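Local coordinates for hypothetical protein BA_2335 (Bacillus anthracis, PDB 4H4N) that is of unknown function, a small all-beta protein whose fold pairs a three-stranded antiparallel sheet with a two-stranded one, at residues N16-P26 and Y54-L64. Residues are numbered along the deposited sequence; the frame is centred on the assembly and turned at random. Where two conformers were deposited one is given.
With SO4 (sulfate ion), chain F.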
loop_
_atom_site.group_PDB
_atom_site.type_symbol
_atom_site.label_atom_id
_atom_site.label_comp_id
_atom_site.label_asym_id
_atom_site.label_seq_id
_atom_site.Cartn_x
_atom_site.Cartn_y
_atom_site.Cartn_z
ATOM N N ASN A 16 -11.760 -7.185 2.556
ATOM C CA ASN A 16 -11.142 -8.464 2.900
ATOM C C ASN A 16 -9.778 -8.631 2.257
ATOM O O ASN A 16 -9.451 -9.707 1.748
ATOM C CB ASN A 16 -12.082 -9.603 2.473
ATOM C CG ASN A 16 -13.418 -9.498 3.128
ATOM O OD1 ASN A 16 -13.500 -9.456 4.342
ATOM N ND2 ASN A 16 -14.469 -9.421 2.336
ATOM N N SER A 17 -8.974 -7.574 2.304
ATOM C CA SER A 17 -7.719 -7.567 1.582
ATOM C C SER A 17 -6.620 -6.849 2.342
ATOM O O SER A 17 -6.854 -6.092 3.284
ATOM C CB SER A 17 -7.895 -6.851 0.223
ATOM O OG SER A 17 -8.841 -7.478 -0.611
ATOM N N LYS A 18 -5.400 -7.099 1.886
ATOM C CA LYS A 18 -4.215 -6.370 2.278
ATOM C C LYS A 18 -3.675 -5.673 1.034
ATOM O O LYS A 18 -3.500 -6.296 -0.008
ATOM C CB LYS A 18 -3.154 -7.322 2.839
ATOM C CG LYS A 18 -1.835 -6.616 3.180
ATOM C CD LYS A 18 -0.744 -7.530 3.659
ATOM C CE LYS A 18 -1.053 -8.040 5.034
ATOM N NZ LYS A 18 0.162 -8.645 5.672
ATOM N N LEU A 19 -3.426 -4.381 1.135
ATOM C CA LEU A 19 -2.786 -3.620 0.082
ATOM C C LEU A 19 -1.310 -3.465 0.428
ATOM O O LEU A 19 -0.969 -3.011 1.518
ATOM C CB LEU A 19 -3.420 -2.248 -0.051
ATOM C CG LEU A 19 -3.005 -1.468 -1.312
ATOM C CD1 LEU A 19 -3.651 -2.037 -2.567
ATOM C CD2 LEU A 19 -3.305 0.012 -1.149
ATOM N N LYS A 20 -0.446 -3.842 -0.506
ATOM C CA LYS A 20 1.002 -3.750 -0.357
ATOM C C LYS A 20 1.508 -2.665 -1.291
ATOM O O LYS A 20 1.338 -2.787 -2.500
ATOM C CB LYS A 20 1.654 -5.089 -0.693
ATOM C CG LYS A 20 1.194 -6.257 0.186
ATOM C CD LYS A 20 1.986 -7.533 -0.117
ATOM C CE LYS A 20 1.671 -8.666 0.843
ATOM N NZ LYS A 20 2.647 -9.787 0.702
ATOM N N VAL A 21 2.145 -1.638 -0.734
ATOM C CA VAL A 21 2.649 -0.507 -1.487
ATOM C C VAL A 21 4.174 -0.611 -1.508
ATOM O O VAL A 21 4.803 -0.671 -0.459
ATOM C CB VAL A 21 2.228 0.826 -0.836
ATOM C CG1 VAL A 21 2.705 2.006 -1.665
ATOM C CG2 VAL A 21 0.709 0.877 -0.620
ATOM N N THR A 22 4.750 -0.660 -2.701
ATOM C CA THR A 22 6.190 -0.712 -2.869
ATOM C C THR A 22 6.676 0.610 -3.429
ATOM O O THR A 22 6.156 1.098 -4.425
ATOM C CB THR A 22 6.585 -1.855 -3.819
ATOM O OG1 THR A 22 6.073 -3.090 -3.319
ATOM C CG2 THR A 22 8.088 -1.958 -3.930
ATOM N N PHE A 23 7.676 1.185 -2.775
ATOM C CA PHE A 23 8.310 2.424 -3.206
ATOM C C PHE A 23 9.595 2.097 -3.944
ATOM O O PHE A 23 10.387 1.269 -3.483
ATOM C CB PHE A 23 8.629 3.304 -1.985
ATOM C CG PHE A 23 7.393 3.828 -1.294
ATOM C CD1 PHE A 23 6.766 4.966 -1.752
ATOM C CD2 PHE A 23 6.846 3.191 -0.207
ATOM C CE1 PHE A 23 5.625 5.469 -1.128
ATOM C CE2 PHE A 23 5.702 3.681 0.414
ATOM C CZ PHE A 23 5.101 4.819 -0.050
ATOM N N PHE A 24 9.800 2.757 -5.077
ATOM C CA PHE A 24 10.929 2.525 -5.968
ATOM C C PHE A 24 11.737 3.784 -6.157
ATOM O O PHE A 24 11.216 4.894 -6.108
ATOM C CB PHE A 24 10.434 2.077 -7.359
ATOM C CG PHE A 24 9.723 0.749 -7.370
ATOM C CD1 PHE A 24 10.408 -0.440 -7.551
ATOM C CD2 PHE A 24 8.349 0.679 -7.171
ATOM C CE1 PHE A 24 9.745 -1.649 -7.555
ATOM C CE2 PHE A 24 7.695 -0.536 -7.187
ATOM C CZ PHE A 24 8.392 -1.696 -7.396
ATOM N N GLY A 25 13.029 3.597 -6.428
ATOM C CA GLY A 25 13.931 4.692 -6.715
ATOM C C GLY A 25 14.219 4.846 -8.199
ATOM O O GLY A 25 13.586 4.231 -9.056
ATOM N N PRO A 26 15.211 5.693 -8.525
ATOM C CA PRO A 26 15.468 6.068 -9.928
ATOM C C PRO A 26 15.888 4.929 -10.810
ATOM O O PRO A 26 15.655 4.962 -12.012
ATOM C CB PRO A 26 16.612 7.086 -9.839
ATOM C CG PRO A 26 17.147 6.993 -8.486
ATOM C CD PRO A 26 16.071 6.444 -7.596
ATOM N N TYR A 54 11.025 8.974 -2.627
ATOM C CA TYR A 54 10.769 7.938 -3.627
ATOM C C TYR A 54 10.576 8.546 -4.999
ATOM O O TYR A 54 10.282 9.723 -5.139
ATOM C CB TYR A 54 9.514 7.106 -3.242
ATOM C CG TYR A 54 8.207 7.847 -3.401
ATOM C CD1 TYR A 54 7.731 8.678 -2.406
ATOM C CD2 TYR A 54 7.469 7.738 -4.567
ATOM C CE1 TYR A 54 6.548 9.368 -2.566
ATOM C CE2 TYR A 54 6.278 8.423 -4.735
ATOM C CZ TYR A 54 5.824 9.238 -3.743
ATOM O OH TYR A 54 4.647 9.929 -3.927
ATOM N N THR A 55 10.729 7.709 -6.015
ATOM C CA THR A 55 10.497 8.093 -7.387
ATOM C C THR A 55 9.089 7.706 -7.856
ATOM O O THR A 55 8.402 8.520 -8.483
ATOM C CB THR A 55 11.589 7.500 -8.280
ATOM O OG1 THR A 55 12.873 7.986 -7.833
ATOM C CG2 THR A 55 11.372 7.856 -9.708
ATOM N N LYS A 56 8.682 6.475 -7.576
ATOM C CA LYS A 56 7.302 6.071 -7.846
ATOM C C LYS A 56 6.929 4.991 -6.846
ATOM O O LYS A 56 7.785 4.470 -6.134
ATOM C CB LYS A 56 7.092 5.529 -9.261
ATOM C CG LYS A 56 7.736 4.196 -9.499
ATOM C CD LYS A 56 7.131 3.492 -10.706
ATOM C CE LYS A 56 7.734 2.114 -10.893
ATOM N NZ LYS A 56 7.066 1.406 -12.032
ATOM N N TYR A 57 5.632 4.706 -6.764
ATOM C CA TYR A 57 5.171 3.556 -6.018
ATOM C C TYR A 57 4.288 2.710 -6.922
ATOM O O TYR A 57 3.754 3.180 -7.923
ATOM C CB TYR A 57 4.434 3.948 -4.718
ATOM C CG TYR A 57 3.128 4.648 -4.926
ATOM C CD1 TYR A 57 1.985 3.927 -5.213
ATOM C CD2 TYR A 57 3.024 6.014 -4.834
ATOM C CE1 TYR A 57 0.773 4.546 -5.453
ATOM C CE2 TYR A 57 1.801 6.654 -5.050
ATOM C CZ TYR A 57 0.680 5.911 -5.356
ATOM O OH TYR A 57 -0.522 6.553 -5.568
ATOM N N GLU A 58 4.143 1.452 -6.538
ATOM C CA GLU A 58 3.171 0.547 -7.151
ATOM C C GLU A 58 2.438 -0.167 -6.027
ATOM O O GLU A 58 2.914 -0.237 -4.902
ATOM C CB GLU A 58 3.837 -0.475 -8.066
ATOM C CG GLU A 58 4.628 0.129 -9.192
ATOM C CD GLU A 58 3.810 0.773 -10.307
ATOM O OE1 GLU A 58 2.566 0.716 -10.309
ATOM O OE2 GLU A 58 4.456 1.351 -11.209
ATOM N N THR A 59 1.268 -0.693 -6.332
ATOM C CA THR A 59 0.453 -1.388 -5.367
ATOM C C THR A 59 0.088 -2.785 -5.828
ATOM O O THR A 59 -0.025 -3.070 -7.026
ATOM C CB THR A 59 -0.841 -0.609 -5.053
ATOM O OG1 THR A 59 -1.653 -0.531 -6.222
ATOM C CG2 THR A 59 -0.545 0.784 -4.572
ATOM N N GLU A 60 -0.140 -3.644 -4.847
ATOM C CA GLU A 60 -0.610 -5.001 -5.026
ATOM C C GLU A 60 -1.696 -5.268 -4.002
ATOM O O GLU A 60 -1.605 -4.819 -2.871
ATOM C CB GLU A 60 0.517 -6.027 -4.753
ATOM C CG GLU A 60 1.624 -6.010 -5.748
ATOM C CD GLU A 60 2.790 -6.833 -5.287
ATOM O OE1 GLU A 60 3.471 -6.395 -4.325
ATOM O OE2 GLU A 60 3.079 -7.886 -5.907
ATOM N N VAL A 61 -2.677 -6.077 -4.379
ATOM C CA VAL A 61 -3.745 -6.499 -3.477
ATOM C C VAL A 61 -3.601 -7.979 -3.203
ATOM O O VAL A 61 -3.416 -8.769 -4.131
ATOM C CB VAL A 61 -5.121 -6.228 -4.115
ATOM C CG1 VAL A 61 -6.244 -6.799 -3.239
ATOM C CG2 VAL A 61 -5.319 -4.767 -4.388
ATOM N N ARG A 62 -3.701 -8.357 -1.936
ATOM C CA ARG A 62 -3.713 -9.746 -1.548
ATOM C C ARG A 62 -4.938 -9.999 -0.677
ATOM O O ARG A 62 -5.490 -9.086 -0.097
ATOM C CB ARG A 62 -2.426 -10.103 -0.837
ATOM C CG ARG A 62 -1.207 -9.873 -1.745
ATOM C CD ARG A 62 -1.217 -10.691 -3.078
ATOM N NE ARG A 62 -0.088 -10.304 -3.917
ATOM C CZ ARG A 62 1.148 -10.724 -3.695
ATOM N NH1 ARG A 62 1.394 -11.583 -2.721
ATOM N NH2 ARG A 62 2.147 -10.316 -4.441
ATOM N N SER A 63 -5.350 -11.255 -0.602
ATOM C CA SER A 63 -6.535 -11.625 0.124
ATOM C C SER A 63 -6.252 -11.902 1.588
ATOM O O SER A 63 -5.209 -12.447 1.935
ATOM C CB SER A 63 -7.110 -12.889 -0.502
ATOM O OG SER A 63 -8.290 -13.318 0.143
ATOM N N LEU A 64 -7.211 -11.545 2.449
ATOM C CA LEU A 64 -7.191 -11.930 3.889
ATOM C C LEU A 64 -7.985 -13.198 4.204
ATOM O O LEU A 64 -8.301 -13.475 5.380
ATOM C CB LEU A 64 -7.713 -10.828 4.791
ATOM C CG LEU A 64 -6.944 -9.548 4.750
ATOM C CD1 LEU A 64 -7.553 -8.565 5.731
ATOM C CD2 LEU A 64 -5.495 -9.772 5.089
HETATM S S SO4 F . 4.893 -11.171 -2.231
HETATM O O1 SO4 F . 4.281 -12.487 -2.092
HETATM O O2 SO4 F . 4.383 -10.312 -1.170
HETATM O O3 SO4 F . 4.581 -10.592 -3.534
HETATM O O4 SO4 F . 6.341 -11.304 -2.098
HETATM O O HOH W 1 -10.198 -11.349 -0.337
HETATM O O HOH W 2 3.536 -3.658 -3.924
#
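F23 turns its ring edge onto one face of the Y54 ring, an edge-to-face pair, planes 62° apart; CD1 of F23 sits 3.6 Å from CG of Y54. F24, on the other sheet face, has K56 O at its ring edge, in plane, while CG of E58 meets its CE2 obliquely. These rings close one end of the antiparallel ladder between 56-63 and 17-24, central strand of a three-stranded sheet. At the classic beta bulge of T55 and K56 opposite F24, F24 O accepts T55 N at 2.9 Å and, weakly, K56 N. On the F23 side, CD1 of L19 packs against CG2 of V61, and F11 touches L19, V21 and T59 and meets the Y57 ring edge-to-face. Along the F24 side, extended K20 and R62, bent at chi2 (-59°), share a sulfate, probably from the crystallisation liquor: K20 NZ to O2 and R62 NH2 to O3 at 2.6 Å, R62 NH1 nearly straight (176°) to O1 in the guanidinium plane. R62 NH2 also salt-bridges E60 OE2, from above the carboxylate plane. E60 OE1 accepts a hydrogen bond from a water also bonded to K20 O and to T22 OG1, which also bonds N33 OD1.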